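Local coordinates for protein cystathionine gamma-lyase (Saccharomyces cerevisiae, PDB 1N8P) that belongs to the Cys/Met metabolism family of pyridoxal-5'-phosphate-dependent enzymes and holds that cofactor in the pockets of a four-chain assembly, at residues T180-Y185 with K297-A302; D6-K11 with T252-V257; Q259-A264 with V281-L286; L74-S77 with A81-A84. All blocks are in the same frame, centred on the assembly; numbering follows the deposited sequence.

Interaction 1. Residues T180-Y185 with K297-A302. With PLP (pyridoxal-5'-phosphate), chain E.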
loop_
_atom_site.group_PDB
_atom_site.type_symbol
_atom_site.label_atom_id
_atom_site.label_comp_id
_atom_site.label_asym_id
_atom_site.label_seq_id
_atom_site.Cartn_x
_atom_site.Cartn_y
_atom_site.Cartn_z
ATOM N N THR A 180 -11.781 9.240 -22.393
ATOM C CA THR A 180 -11.449 7.972 -21.703
ATOM C C THR A 180 -11.013 6.785 -22.599
ATOM O O THR A 180 -9.891 6.280 -22.474
ATOM C CB THR A 180 -12.651 7.498 -20.785
ATOM O OG1 THR A 180 -12.754 8.345 -19.620
ATOM C CG2 THR A 180 -12.471 6.030 -20.345
ATOM N N PHE A 181 -11.903 6.359 -23.495
ATOM C CA PHE A 181 -11.670 5.242 -24.431
ATOM C C PHE A 181 -10.494 5.304 -25.387
ATOM O O PHE A 181 -10.018 4.272 -25.850
ATOM C CB PHE A 181 -12.914 5.004 -25.281
ATOM C CG PHE A 181 -14.072 4.441 -24.518
ATOM C CD1 PHE A 181 -14.148 4.582 -23.138
ATOM C CD2 PHE A 181 -15.117 3.809 -25.197
ATOM C CE1 PHE A 181 -15.244 4.109 -22.447
ATOM C CE2 PHE A 181 -16.218 3.333 -24.513
ATOM C CZ PHE A 181 -16.283 3.485 -23.129
ATOM N N LEU A 182 -10.054 6.495 -25.754
ATOM C CA LEU A 182 -8.913 6.580 -26.658
ATOM C C LEU A 182 -7.645 6.894 -25.870
ATOM O O LEU A 182 -6.579 6.425 -26.229
ATOM C CB LEU A 182 -9.144 7.642 -27.727
ATOM C CG LEU A 182 -10.243 7.374 -28.765
ATOM C CD1 LEU A 182 -10.393 8.607 -29.658
ATOM C CD2 LEU A 182 -9.886 6.152 -29.619
ATOM N N SER A 183 -7.775 7.672 -24.794
ATOM C CA SER A 183 -6.641 8.031 -23.930
ATOM C C SER A 183 -5.677 9.083 -24.494
ATOM O O SER A 183 -5.523 9.208 -25.696
ATOM C CB SER A 183 -5.789 6.829 -23.673
ATOM O OG SER A 183 -4.779 6.829 -24.654
ATOM N N PRO A 184 -4.992 9.830 -23.619
ATOM C CA PRO A 184 -4.054 10.828 -24.130
ATOM C C PRO A 184 -3.266 10.369 -25.370
ATOM O O PRO A 184 -3.125 11.104 -26.319
ATOM C CB PRO A 184 -3.149 11.080 -22.918
ATOM C CG PRO A 184 -4.155 11.040 -21.781
ATOM C CD PRO A 184 -5.002 9.826 -22.141
ATOM N N TYR A 185 -2.795 9.138 -25.381
ATOM C CA TYR A 185 -2.007 8.652 -26.497
ATOM C C TYR A 185 -2.621 8.797 -27.899
ATOM O O TYR A 185 -2.028 9.382 -28.786
ATOM C CB TYR A 185 -1.606 7.166 -26.264
ATOM C CG TYR A 185 -0.626 6.669 -27.309
ATOM C CD1 TYR A 185 0.615 7.295 -27.461
ATOM C CD2 TYR A 185 -0.962 5.649 -28.193
ATOM C CE1 TYR A 185 1.495 6.939 -28.462
ATOM C CE2 TYR A 185 -0.084 5.279 -29.208
ATOM C CZ TYR A 185 1.155 5.944 -29.336
ATOM O OH TYR A 185 2.057 5.637 -30.343
ATOM N N LYS A 297 -8.313 12.534 -38.547
ATOM C CA LYS A 297 -7.933 13.887 -38.147
ATOM C C LYS A 297 -7.828 14.068 -36.635
ATOM O O LYS A 297 -7.190 15.015 -36.161
ATOM C CB LYS A 297 -8.911 14.929 -38.719
ATOM C CG LYS A 297 -10.382 14.566 -38.627
ATOM C CD LYS A 297 -11.318 15.780 -38.772
ATOM C CE LYS A 297 -11.142 16.538 -40.072
ATOM N NZ LYS A 297 -12.183 17.623 -40.228
ATOM N N GLN A 298 -8.436 13.163 -35.870
ATOM C CA GLN A 298 -8.382 13.272 -34.411
ATOM C C GLN A 298 -7.554 12.180 -33.713
ATOM O O GLN A 298 -6.972 12.421 -32.650
ATOM C CB GLN A 298 -9.804 13.308 -33.847
ATOM C CG GLN A 298 -10.340 14.711 -33.739
ATOM C CD GLN A 298 -11.815 14.779 -33.417
ATOM O OE1 GLN A 298 -12.338 15.862 -33.163
ATOM N NE2 GLN A 298 -12.498 13.636 -33.431
ATOM N N HIS A 299 -7.495 11.001 -34.332
ATOM C CA HIS A 299 -6.779 9.853 -33.816
ATOM C C HIS A 299 -5.339 9.731 -34.291
ATOM O O HIS A 299 -5.085 9.744 -35.481
ATOM C CB HIS A 299 -7.471 8.559 -34.251
ATOM C CG HIS A 299 -8.849 8.386 -33.713
ATOM N ND1 HIS A 299 -9.379 7.144 -33.426
ATOM C CD2 HIS A 299 -9.799 9.287 -33.385
ATOM C CE1 HIS A 299 -10.597 7.291 -32.935
ATOM N NE2 HIS A 299 -10.876 8.581 -32.900
ATOM N N ARG A 300 -4.404 9.540 -33.367
ATOM C CA ARG A 300 -3.008 9.340 -33.736
ATOM C C ARG A 300 -2.855 8.113 -34.654
ATOM O O ARG A 300 -3.406 7.039 -34.390
ATOM C CB ARG A 300 -2.149 9.110 -32.503
ATOM C CG ARG A 300 -0.706 8.763 -32.840
ATOM C CD ARG A 300 0.039 8.387 -31.569
ATOM N NE ARG A 300 -0.100 9.429 -30.559
ATOM C CZ ARG A 300 0.801 10.372 -30.355
ATOM N NH1 ARG A 300 1.897 10.378 -31.094
ATOM N NH2 ARG A 300 0.599 11.304 -29.429
ATOM N N ASP A 301 -2.096 8.287 -35.732
ATOM C CA ASP A 301 -1.834 7.225 -36.689
ATOM C C ASP A 301 -3.072 6.497 -37.165
ATOM O O ASP A 301 -2.988 5.486 -37.861
ATOM C CB ASP A 301 -0.848 6.244 -36.087
ATOM C CG ASP A 301 0.497 6.867 -35.862
ATOM O OD1 ASP A 301 1.052 7.396 -36.836
ATOM O OD2 ASP A 301 1.001 6.838 -34.724
ATOM N N ALA A 302 -4.219 7.053 -36.810
ATOM C CA ALA A 302 -5.524 6.498 -37.165
ATOM C C ALA A 302 -5.829 5.214 -36.376
ATOM O O ALA A 302 -6.515 4.311 -36.883
ATOM C CB ALA A 302 -5.592 6.243 -38.661
HETATM N N1 PLP E . -17.088 7.581 -18.253
HETATM C C2 PLP E . -16.681 6.628 -19.163
HETATM C C2A PLP E . -16.662 7.089 -20.616
HETATM C C3 PLP E . -16.314 5.294 -18.605
HETATM O O3 PLP E . -15.892 4.441 -19.570
HETATM C C4 PLP E . -16.400 5.043 -17.202
HETATM C C4A PLP E . -16.068 3.685 -16.649
HETATM C C5 PLP E . -16.857 6.169 -16.340
HETATM C C6 PLP E . -17.181 7.397 -16.889
HETATM C C5A PLP E . -16.877 5.948 -14.818
HETATM O O4P PLP E . -15.685 6.351 -14.170
HETATM P P PLP E . -15.582 6.263 -12.612
HETATM O O1P PLP E . -14.186 6.524 -12.359
HETATM O O2P PLP E . -15.983 4.850 -12.242
HETATM O O3P PLP E . -16.548 7.251 -12.158
#
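His299, the residue at which the chain leaves helix 292-298, turns one face of its imidazole to Leu182. The leucine belongs to the loop that follows strand 174-178 of the large cofactor-binding domain, in what is the fold type I architecture of this enzyme family. The same loop reaches the cofactor one residue earlier: Phe181 CE1 lies 3.0 Å from pyridoxal-5'-phosphate O3, which sits at the edge of the phenyl ring. Both methyls of Leu182 meet the imidazole, CD1 at 3.3 Å from His299 NE2 and CD2 at 3.6 Å from His299 CE1, while His299 ND1 is taken by Leu303 O. Next comes Arg300, whose guanidinium lies flat on the Tyr185 ring, with planes 7° apart and centres 4.6 Å apart. Arg300 CD stands over the same ring in a CH-pi contact, and the bend at chi3 (-53°) folds the end of the chain back to the Tyr185 backbone. There Arg300 NE gives a nearly straight bond (167°) to Tyr185 O at 2.6 Å, with the oxygen near the guanidinium plane; a weak second bond comes from NH2. Beyond it, Asp301 OD2 forms a salt bridge with Arg258 NH1.

Interaction 2. Residues D6-K11 with T252-V257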
loop_
_atom_site.group_PDB
_atom_site.type_symbol
_atom_site.label_atom_id
_atom_site.label_comp_id
_atom_site.label_asym_id
_atom_site.label_seq_id
_atom_site.Cartn_x
_atom_site.Cartn_y
_atom_site.Cartn_z
ATOM N N ASP A 6 9.477 17.156 -26.401
ATOM C CA ASP A 6 9.886 15.817 -26.785
ATOM C C ASP A 6 8.628 15.042 -27.186
ATOM O O ASP A 6 7.524 15.592 -27.187
ATOM C CB ASP A 6 10.553 15.150 -25.595
ATOM C CG ASP A 6 11.799 15.878 -25.159
ATOM O OD1 ASP A 6 12.799 15.802 -25.881
ATOM O OD2 ASP A 6 11.792 16.540 -24.109
ATOM N N LYS A 7 8.784 13.767 -27.513
ATOM C CA LYS A 7 7.651 12.957 -27.924
ATOM C C LYS A 7 6.855 12.395 -26.743
ATOM O O LYS A 7 7.344 12.316 -25.604
ATOM C CB LYS A 7 8.144 11.825 -28.800
ATOM C CG LYS A 7 8.923 12.278 -30.019
ATOM C CD LYS A 7 8.020 13.031 -30.964
ATOM C CE LYS A 7 8.360 12.754 -32.421
ATOM N NZ LYS A 7 7.240 13.225 -33.292
ATOM N N PHE A 8 5.627 11.976 -27.037
ATOM C CA PHE A 8 4.697 11.426 -26.039
ATOM C C PHE A 8 5.260 10.399 -25.065
ATOM O O PHE A 8 4.929 10.442 -23.892
ATOM C CB PHE A 8 3.481 10.806 -26.726
ATOM C CG PHE A 8 2.437 10.353 -25.773
ATOM C CD1 PHE A 8 1.293 11.111 -25.576
ATOM C CD2 PHE A 8 2.615 9.194 -25.031
ATOM C CE1 PHE A 8 0.337 10.729 -24.650
ATOM C CE2 PHE A 8 1.674 8.803 -24.112
ATOM C CZ PHE A 8 0.530 9.569 -23.913
ATOM N N ALA A 9 6.063 9.456 -25.544
ATOM C CA ALA A 9 6.626 8.457 -24.639
ATOM C C ALA A 9 7.570 9.140 -23.657
ATOM O O ALA A 9 7.632 8.741 -22.491
ATOM C CB ALA A 9 7.368 7.377 -25.419
ATOM N N THR A 10 8.285 10.178 -24.117
ATOM C CA THR A 10 9.221 10.912 -23.257
ATOM C C THR A 10 8.463 11.694 -22.194
ATOM O O THR A 10 8.867 11.770 -21.026
ATOM C CB THR A 10 10.089 11.934 -24.038
ATOM O OG1 THR A 10 10.709 11.305 -25.168
ATOM C CG2 THR A 10 11.179 12.518 -23.104
ATOM N N LYS A 11 7.358 12.304 -22.582
ATOM C CA LYS A 11 6.614 13.042 -21.587
ATOM C C LYS A 11 6.028 12.086 -20.561
ATOM O O LYS A 11 6.051 12.375 -19.372
ATOM C CB LYS A 11 5.529 13.868 -22.247
ATOM C CG LYS A 11 6.041 15.192 -22.813
ATOM C CD LYS A 11 4.977 15.915 -23.633
ATOM C CE LYS A 11 5.267 15.847 -25.127
ATOM N NZ LYS A 11 4.192 16.556 -25.881
ATOM N N THR A 252 3.366 3.428 -18.954
ATOM C CA THR A 252 3.375 2.437 -20.027
ATOM C C THR A 252 2.168 2.658 -20.933
ATOM O O THR A 252 1.949 1.906 -21.871
ATOM C CB THR A 252 3.348 0.986 -19.467
ATOM O OG1 THR A 252 2.484 0.928 -18.332
ATOM C CG2 THR A 252 4.741 0.535 -19.011
ATOM N N LEU A 253 1.405 3.717 -20.656
ATOM C CA LEU A 253 0.219 4.044 -21.427
ATOM C C LEU A 253 0.454 3.981 -22.917
ATOM O O LEU A 253 -0.388 3.463 -23.667
ATOM C CB LEU A 253 -0.274 5.445 -21.094
ATOM C CG LEU A 253 -1.439 6.069 -21.877
ATOM C CD1 LEU A 253 -2.727 5.285 -21.693
ATOM C CD2 LEU A 253 -1.636 7.490 -21.358
ATOM N N HIS A 254 1.582 4.529 -23.360
ATOM C CA HIS A 254 1.859 4.508 -24.781
ATOM C C HIS A 254 2.165 3.104 -25.273
ATOM O O HIS A 254 1.764 2.746 -26.382
ATOM C CB HIS A 254 2.986 5.470 -25.124
ATOM C CG HIS A 254 4.229 5.224 -24.356
ATOM N ND1 HIS A 254 5.322 4.595 -24.904
ATOM C CD2 HIS A 254 4.514 5.417 -23.049
ATOM C CE1 HIS A 254 6.225 4.401 -23.958
ATOM N NE2 HIS A 254 5.756 4.891 -22.823
ATOM N N LEU A 255 2.866 2.296 -24.487
ATOM C CA LEU A 255 3.120 0.929 -24.952
ATOM C C LEU A 255 1.831 0.085 -24.907
ATOM O O LEU A 255 1.513 -0.624 -25.846
ATOM C CB LEU A 255 4.210 0.264 -24.125
ATOM C CG LEU A 255 5.551 0.998 -24.221
ATOM C CD1 LEU A 255 6.602 0.241 -23.441
ATOM C CD2 LEU A 255 5.964 1.130 -25.681
ATOM N N ARG A 256 1.078 0.177 -23.827
ATOM C CA ARG A 256 -0.165 -0.583 -23.717
ATOM C C ARG A 256 -1.175 -0.211 -24.794
ATOM O O ARG A 256 -1.619 -1.059 -25.535
ATOM C CB ARG A 256 -0.814 -0.388 -22.341
ATOM C CG ARG A 256 -0.055 -0.999 -21.219
ATOM C CD ARG A 256 -0.831 -0.895 -19.925
ATOM N NE ARG A 256 -0.590 0.330 -19.178
ATOM C CZ ARG A 256 -1.343 1.415 -19.263
ATOM N NH1 ARG A 256 -2.372 1.423 -20.073
ATOM N NH2 ARG A 256 -1.102 2.468 -18.491
ATOM N N VAL A 257 -1.544 1.058 -24.870
ATOM C CA VAL A 257 -2.511 1.538 -25.858
ATOM C C VAL A 257 -2.125 1.277 -27.308
ATOM O O VAL A 257 -2.976 1.107 -28.173
ATOM C CB VAL A 257 -2.718 3.014 -25.680
ATOM C CG1 VAL A 257 -3.517 3.556 -26.815
ATOM C CG2 VAL A 257 -3.423 3.268 -24.357
#
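Ala9 sets its methyl over one face of the His254 imidazole, a CH-pi contact with CB 3.6 Å from the ring centroid and 21° off the ring normal. This is the closely packed part of the meeting, and Phe8 continues it. With CG anti to the backbone N (chi1 -174°), the phenyl reaches across to helix 253-271, where its CE2 is 3.7 Å from His254 CB and its CZ edge is 3.9 Å from Leu253 CD2. His254 CG lies between its backbone N and carbonyl carbon (chi1 55°), a rotamer that turns the ring to Ala9 and leaves NE2 a weak bond to Lys251 O. The contact thus sets the short N-terminal helix 8-14, with Lys7 at its N-cap, against the start of the long helix that leads from the large cofactor-binding domain towards the smaller C-terminal one. Leu67 of helix 55-67 touches both Phe8 and Leu253, and Tyr185 meets the Phe8 ring edge-to-face. The open part is at Lys7, whose side chain is exposed; the rest of that side is polar and taken up by the third subunit, where Asp6 OD1 forms a salt bridge with Arg327 NH2 and Thr10 OG1 bonds to Asp379 OD2.

Interaction 3. Residues Q259-A264 with V281-L286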
loop_
_atom_site.group_PDB
_atom_site.type_symbol
_atom_site.label_atom_id
_atom_site.label_comp_id
_atom_site.label_asym_id
_atom_site.label_seq_id
_atom_site.Cartn_x
_atom_site.Cartn_y
_atom_site.Cartn_z
ATOM N N GLN A 259 -0.444 -1.344 -28.355
ATOM C CA GLN A 259 -0.639 -2.765 -28.567
ATOM C C GLN A 259 -2.127 -3.142 -28.605
ATOM O O GLN A 259 -2.585 -3.864 -29.483
ATOM C CB GLN A 259 0.054 -3.508 -27.445
ATOM C CG GLN A 259 -0.047 -5.003 -27.537
ATOM C CD GLN A 259 0.734 -5.519 -28.666
ATOM O OE1 GLN A 259 1.861 -5.106 -28.874
ATOM N NE2 GLN A 259 0.157 -6.436 -29.422
ATOM N N ALA A 260 -2.881 -2.640 -27.645
ATOM C CA ALA A 260 -4.295 -2.936 -27.565
ATOM C C ALA A 260 -4.977 -2.502 -28.858
ATOM O O ALA A 260 -5.926 -3.123 -29.312
ATOM C CB ALA A 260 -4.906 -2.223 -26.351
ATOM N N ALA A 261 -4.469 -1.440 -29.461
ATOM C CA ALA A 261 -5.044 -0.918 -30.692
ATOM C C ALA A 261 -4.713 -1.804 -31.922
ATOM O O ALA A 261 -5.619 -2.189 -32.670
ATOM C CB ALA A 261 -4.577 0.548 -30.900
ATOM N N LEU A 262 -3.434 -2.116 -32.150
ATOM C CA LEU A 262 -3.080 -2.980 -33.277
ATOM C C LEU A 262 -3.928 -4.251 -33.150
ATOM O O LEU A 262 -4.560 -4.681 -34.095
ATOM C CB LEU A 262 -1.592 -3.386 -33.260
ATOM C CG LEU A 262 -0.440 -2.414 -32.967
ATOM C CD1 LEU A 262 0.782 -3.124 -33.409
ATOM C CD2 LEU A 262 -0.534 -1.061 -33.667
ATOM N N SER A 263 -3.960 -4.844 -31.968
ATOM C CA SER A 263 -4.737 -6.048 -31.785
ATOM C C SER A 263 -6.197 -5.909 -32.140
ATOM O O SER A 263 -6.710 -6.730 -32.874
ATOM C CB SER A 263 -4.602 -6.550 -30.354
ATOM O OG SER A 263 -3.346 -7.180 -30.187
ATOM N N ALA A 264 -6.861 -4.878 -31.618
ATOM C CA ALA A 264 -8.292 -4.639 -31.878
ATOM C C ALA A 264 -8.566 -4.398 -33.351
ATOM O O ALA A 264 -9.607 -4.777 -33.863
ATOM C CB ALA A 264 -8.805 -3.458 -31.050
ATOM N N VAL A 281 -19.956 -4.779 -37.489
ATOM C CA VAL A 281 -18.784 -4.620 -36.660
ATOM C C VAL A 281 -18.502 -3.136 -36.504
ATOM O O VAL A 281 -18.537 -2.392 -37.476
ATOM C CB VAL A 281 -17.560 -5.281 -37.323
ATOM C CG1 VAL A 281 -16.306 -5.021 -36.514
ATOM C CG2 VAL A 281 -17.789 -6.780 -37.446
ATOM N N ASN A 282 -18.215 -2.702 -35.279
ATOM C CA ASN A 282 -17.902 -1.300 -35.036
ATOM C C ASN A 282 -16.470 -1.114 -34.530
ATOM O O ASN A 282 -16.121 -1.597 -33.470
ATOM C CB ASN A 282 -18.853 -0.688 -34.000
ATOM C CG ASN A 282 -20.307 -0.894 -34.328
ATOM O OD1 ASN A 282 -20.776 -0.542 -35.403
ATOM N ND2 ASN A 282 -21.036 -1.450 -33.389
ATOM N N TYR A 283 -15.647 -0.398 -35.281
ATOM C CA TYR A 283 -14.274 -0.119 -34.872
ATOM C C TYR A 283 -13.838 1.103 -35.671
ATOM O O TYR A 283 -13.739 1.049 -36.887
ATOM C CB TYR A 283 -13.357 -1.316 -35.175
ATOM C CG TYR A 283 -11.953 -1.136 -34.625
ATOM C CD1 TYR A 283 -11.752 -0.886 -33.264
ATOM C CD2 TYR A 283 -10.837 -1.159 -35.460
ATOM C CE1 TYR A 283 -10.485 -0.653 -32.747
ATOM C CE2 TYR A 283 -9.562 -0.934 -34.952
ATOM C CZ TYR A 283 -9.396 -0.676 -33.592
ATOM O OH TYR A 283 -8.146 -0.405 -33.071
ATOM N N PRO A 284 -13.588 2.226 -34.999
ATOM C CA PRO A 284 -13.171 3.474 -35.655
ATOM C C PRO A 284 -11.913 3.388 -36.529
ATOM O O PRO A 284 -11.569 4.346 -37.225
ATOM C CB PRO A 284 -12.982 4.438 -34.478
ATOM C CG PRO A 284 -13.959 3.949 -33.448
ATOM C CD PRO A 284 -13.777 2.427 -33.554
ATOM N N GLY A 285 -11.235 2.243 -36.495
ATOM C CA GLY A 285 -10.024 2.066 -37.272
ATOM C C GLY A 285 -10.231 1.403 -38.622
ATOM O O GLY A 285 -9.288 1.214 -39.415
ATOM N N LEU A 286 -11.465 1.022 -38.895
ATOM C CA LEU A 286 -11.752 0.402 -40.168
ATOM C C LEU A 286 -12.125 1.517 -41.152
ATOM O O LEU A 286 -13.092 2.232 -40.929
ATOM C CB LEU A 286 -12.891 -0.596 -40.004
ATOM C CG LEU A 286 -12.549 -1.838 -39.183
ATOM C CD1 LEU A 286 -13.752 -2.783 -39.093
ATOM C CD2 LEU A 286 -11.422 -2.545 -39.868
#
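Tyr283 carries the whole second side of this contact, laying its ring against Ala264 and bringing its hydroxyl up to Ala261. The apolar part is small. Ala264 CB approaches Tyr283 CE1 to 3.7 Å and lies equally far from the OH atom, so the methyl sits beside the phenol end of the ring. With CG anti to the backbone N (chi1 -173°), the side chain of Tyr283 extends from the end of strand 278-282 to helix 253-271. A second kind of contact sets peptide against pi face: the carbonyl oxygen of Ala264 stands 3.9 Å above the plane of the Tyr283 ring, over its centre. Ile308 of the neighbouring strand 307-312 and Ala268 of the same helix also touch the tyrosine. The contact therefore packs the helix against the residue that follows the edge strand of the smaller C-terminal domain's sheet. Backbone bonding shapes the tyrosine's own segment, where a type I beta turn from Tyr283 to Leu286 is closed by Leu286 N bonding to Tyr283 O at 3.0 Å. Among polar atoms, Tyr283 OH comes within 3.1 Å of Ala261 O, but its hydrogen bond goes to Gly305 O. A carbonyl can only accept, so the phenol must donate its one proton to Gly305, and the approach to Ala261 counts as polar proximity inside a buried, mostly van der Waals contact.

Interaction 4. Residues L74-S77 with A81-A84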
loop_
_atom_site.group_PDB
_atom_site.type_symbol
_atom_site.label_atom_id
_atom_site.label_comp_id
_atom_site.label_asym_id
_atom_site.label_seq_id
_atom_site.Cartn_x
_atom_site.Cartn_y
_atom_site.Cartn_z
ATOM N N LEU A 74 -6.251 18.179 -13.101
ATOM C CA LEU A 74 -6.889 18.067 -11.778
ATOM C C LEU A 74 -7.459 16.657 -11.582
ATOM O O LEU A 74 -8.270 16.199 -12.373
ATOM C CB LEU A 74 -8.034 19.087 -11.623
ATOM C CG LEU A 74 -7.725 20.584 -11.581
ATOM C CD1 LEU A 74 -9.039 21.310 -11.504
ATOM C CD2 LEU A 74 -6.853 20.942 -10.379
ATOM N N ALA A 75 -7.043 15.961 -10.536
ATOM C CA ALA A 75 -7.562 14.625 -10.335
ATOM C C ALA A 75 -8.664 14.691 -9.324
ATOM O O ALA A 75 -8.749 15.644 -8.566
ATOM C CB ALA A 75 -6.483 13.714 -9.862
ATOM N N PHE A 76 -9.533 13.689 -9.352
ATOM C CA PHE A 76 -10.658 13.582 -8.421
ATOM C C PHE A 76 -10.921 12.102 -8.084
ATOM O O PHE A 76 -10.336 11.199 -8.698
ATOM C CB PHE A 76 -11.925 14.208 -9.018
ATOM C CG PHE A 76 -11.790 15.676 -9.356
ATOM C CD1 PHE A 76 -11.364 16.078 -10.624
ATOM C CD2 PHE A 76 -12.103 16.658 -8.409
ATOM C CE1 PHE A 76 -11.254 17.438 -10.945
ATOM C CE2 PHE A 76 -11.999 18.026 -8.724
ATOM C CZ PHE A 76 -11.574 18.415 -9.991
ATOM N N SER A 77 -11.796 11.857 -7.110
ATOM C CA SER A 77 -12.139 10.501 -6.683
ATOM C C SER A 77 -12.513 9.582 -7.839
ATOM O O SER A 77 -12.072 8.457 -7.917
ATOM C CB SER A 77 -13.306 10.557 -5.730
ATOM O OG SER A 77 -13.112 11.546 -4.738
ATOM N N ALA A 81 -16.954 12.041 -10.218
ATOM C CA ALA A 81 -16.720 13.201 -9.373
ATOM C C ALA A 81 -16.218 14.365 -10.222
ATOM O O ALA A 81 -16.493 15.525 -9.921
ATOM C CB ALA A 81 -15.693 12.852 -8.313
ATOM N N THR A 82 -15.492 14.020 -11.286
ATOM C CA THR A 82 -14.891 14.963 -12.225
ATOM C C THR A 82 -15.943 15.597 -13.121
ATOM O O THR A 82 -15.806 16.750 -13.552
ATOM C CB THR A 82 -13.835 14.250 -13.101
ATOM O OG1 THR A 82 -12.782 13.764 -12.263
ATOM C CG2 THR A 82 -13.244 15.180 -14.111
ATOM N N THR A 83 -16.989 14.841 -13.417
ATOM C CA THR A 83 -18.074 15.347 -14.240
ATOM C C THR A 83 -18.921 16.193 -13.315
ATOM O O THR A 83 -19.521 17.189 -13.720
ATOM C CB THR A 83 -18.939 14.197 -14.762
ATOM O OG1 THR A 83 -18.202 13.448 -15.738
ATOM C CG2 THR A 83 -20.218 14.722 -15.365
ATOM N N ALA A 84 -18.949 15.775 -12.053
ATOM C CA ALA A 84 -19.733 16.447 -11.029
ATOM C C ALA A 84 -19.228 17.833 -10.713
ATOM O O ALA A 84 -20.018 18.765 -10.587
ATOM C CB ALA A 84 -19.773 15.607 -9.753
#
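Thr82 OG1 is hydrogen-bonded to Ser78 O, four residues back along the chain, and the same oxygen rests against Phe76, 3.2 Å from CD1 and 3.4 Å from CB. The hydroxyl lies beside the backbone N of its residue (chi1 -63°), which turns it both to the Ser78 carbonyl, just before the helix, and to the phenylalanine. The two side chains cross at about a right angle. Thr82 CB adds a carbon contact, 3.9 Å from Phe76 CD1. Further up, Ala81 points its methyl at the end of the strand, CB being 4.1 Å from Phe76 CB and 4.2 Å from Ser77 CB. These contacts fold helix 79-88 back on strand 72-76 through a tight strand-turn-helix connection. In fold type I enzymes such a helix start receives the cofactor phosphate, and here Gly79 N and Ser80 OG both bond to pyridoxal-5'-phosphate. The N-terminal end of the helix dipole would probably favour the anionic group. Within the turn, Ala81 N is bonded to Ser78 OG. Strand 72-76, at the border of the large mixed sheet within this chain, is bonded to strand 214-218 through Leu74 with Leu216 and Phe76 with Gly214, and Leu216 also touches Phe76 and Thr82. Ser77 faces the dimer partner: its OG is hydrogen-bonded to Ser77 OG of the second subunit, whose Gly235 packs on Ala81.

How the interactions relate
From the N terminus, segment 6-11 opens the longest loop, which interaction 2 closes some 240 residues later at the start of helix 253-271. Nested within that loop, interaction 4 closes a very short one between strand 72-76 and helix 79-88, on the opposite side of the chain's centre from interaction 1. Interaction 1 opens inside the loop of interaction 2 and closes after it, so the two cross, and they touch through Tyr185, Phe8 and His254. Interaction 3 is nested inside the loop of interaction 1 and follows interaction 2 along helix 253-271. That helix thus joins the N-terminal helix to the C-terminal sheet, while interaction 1 brings the cofactor-pocket loop to the end of helix 292-298.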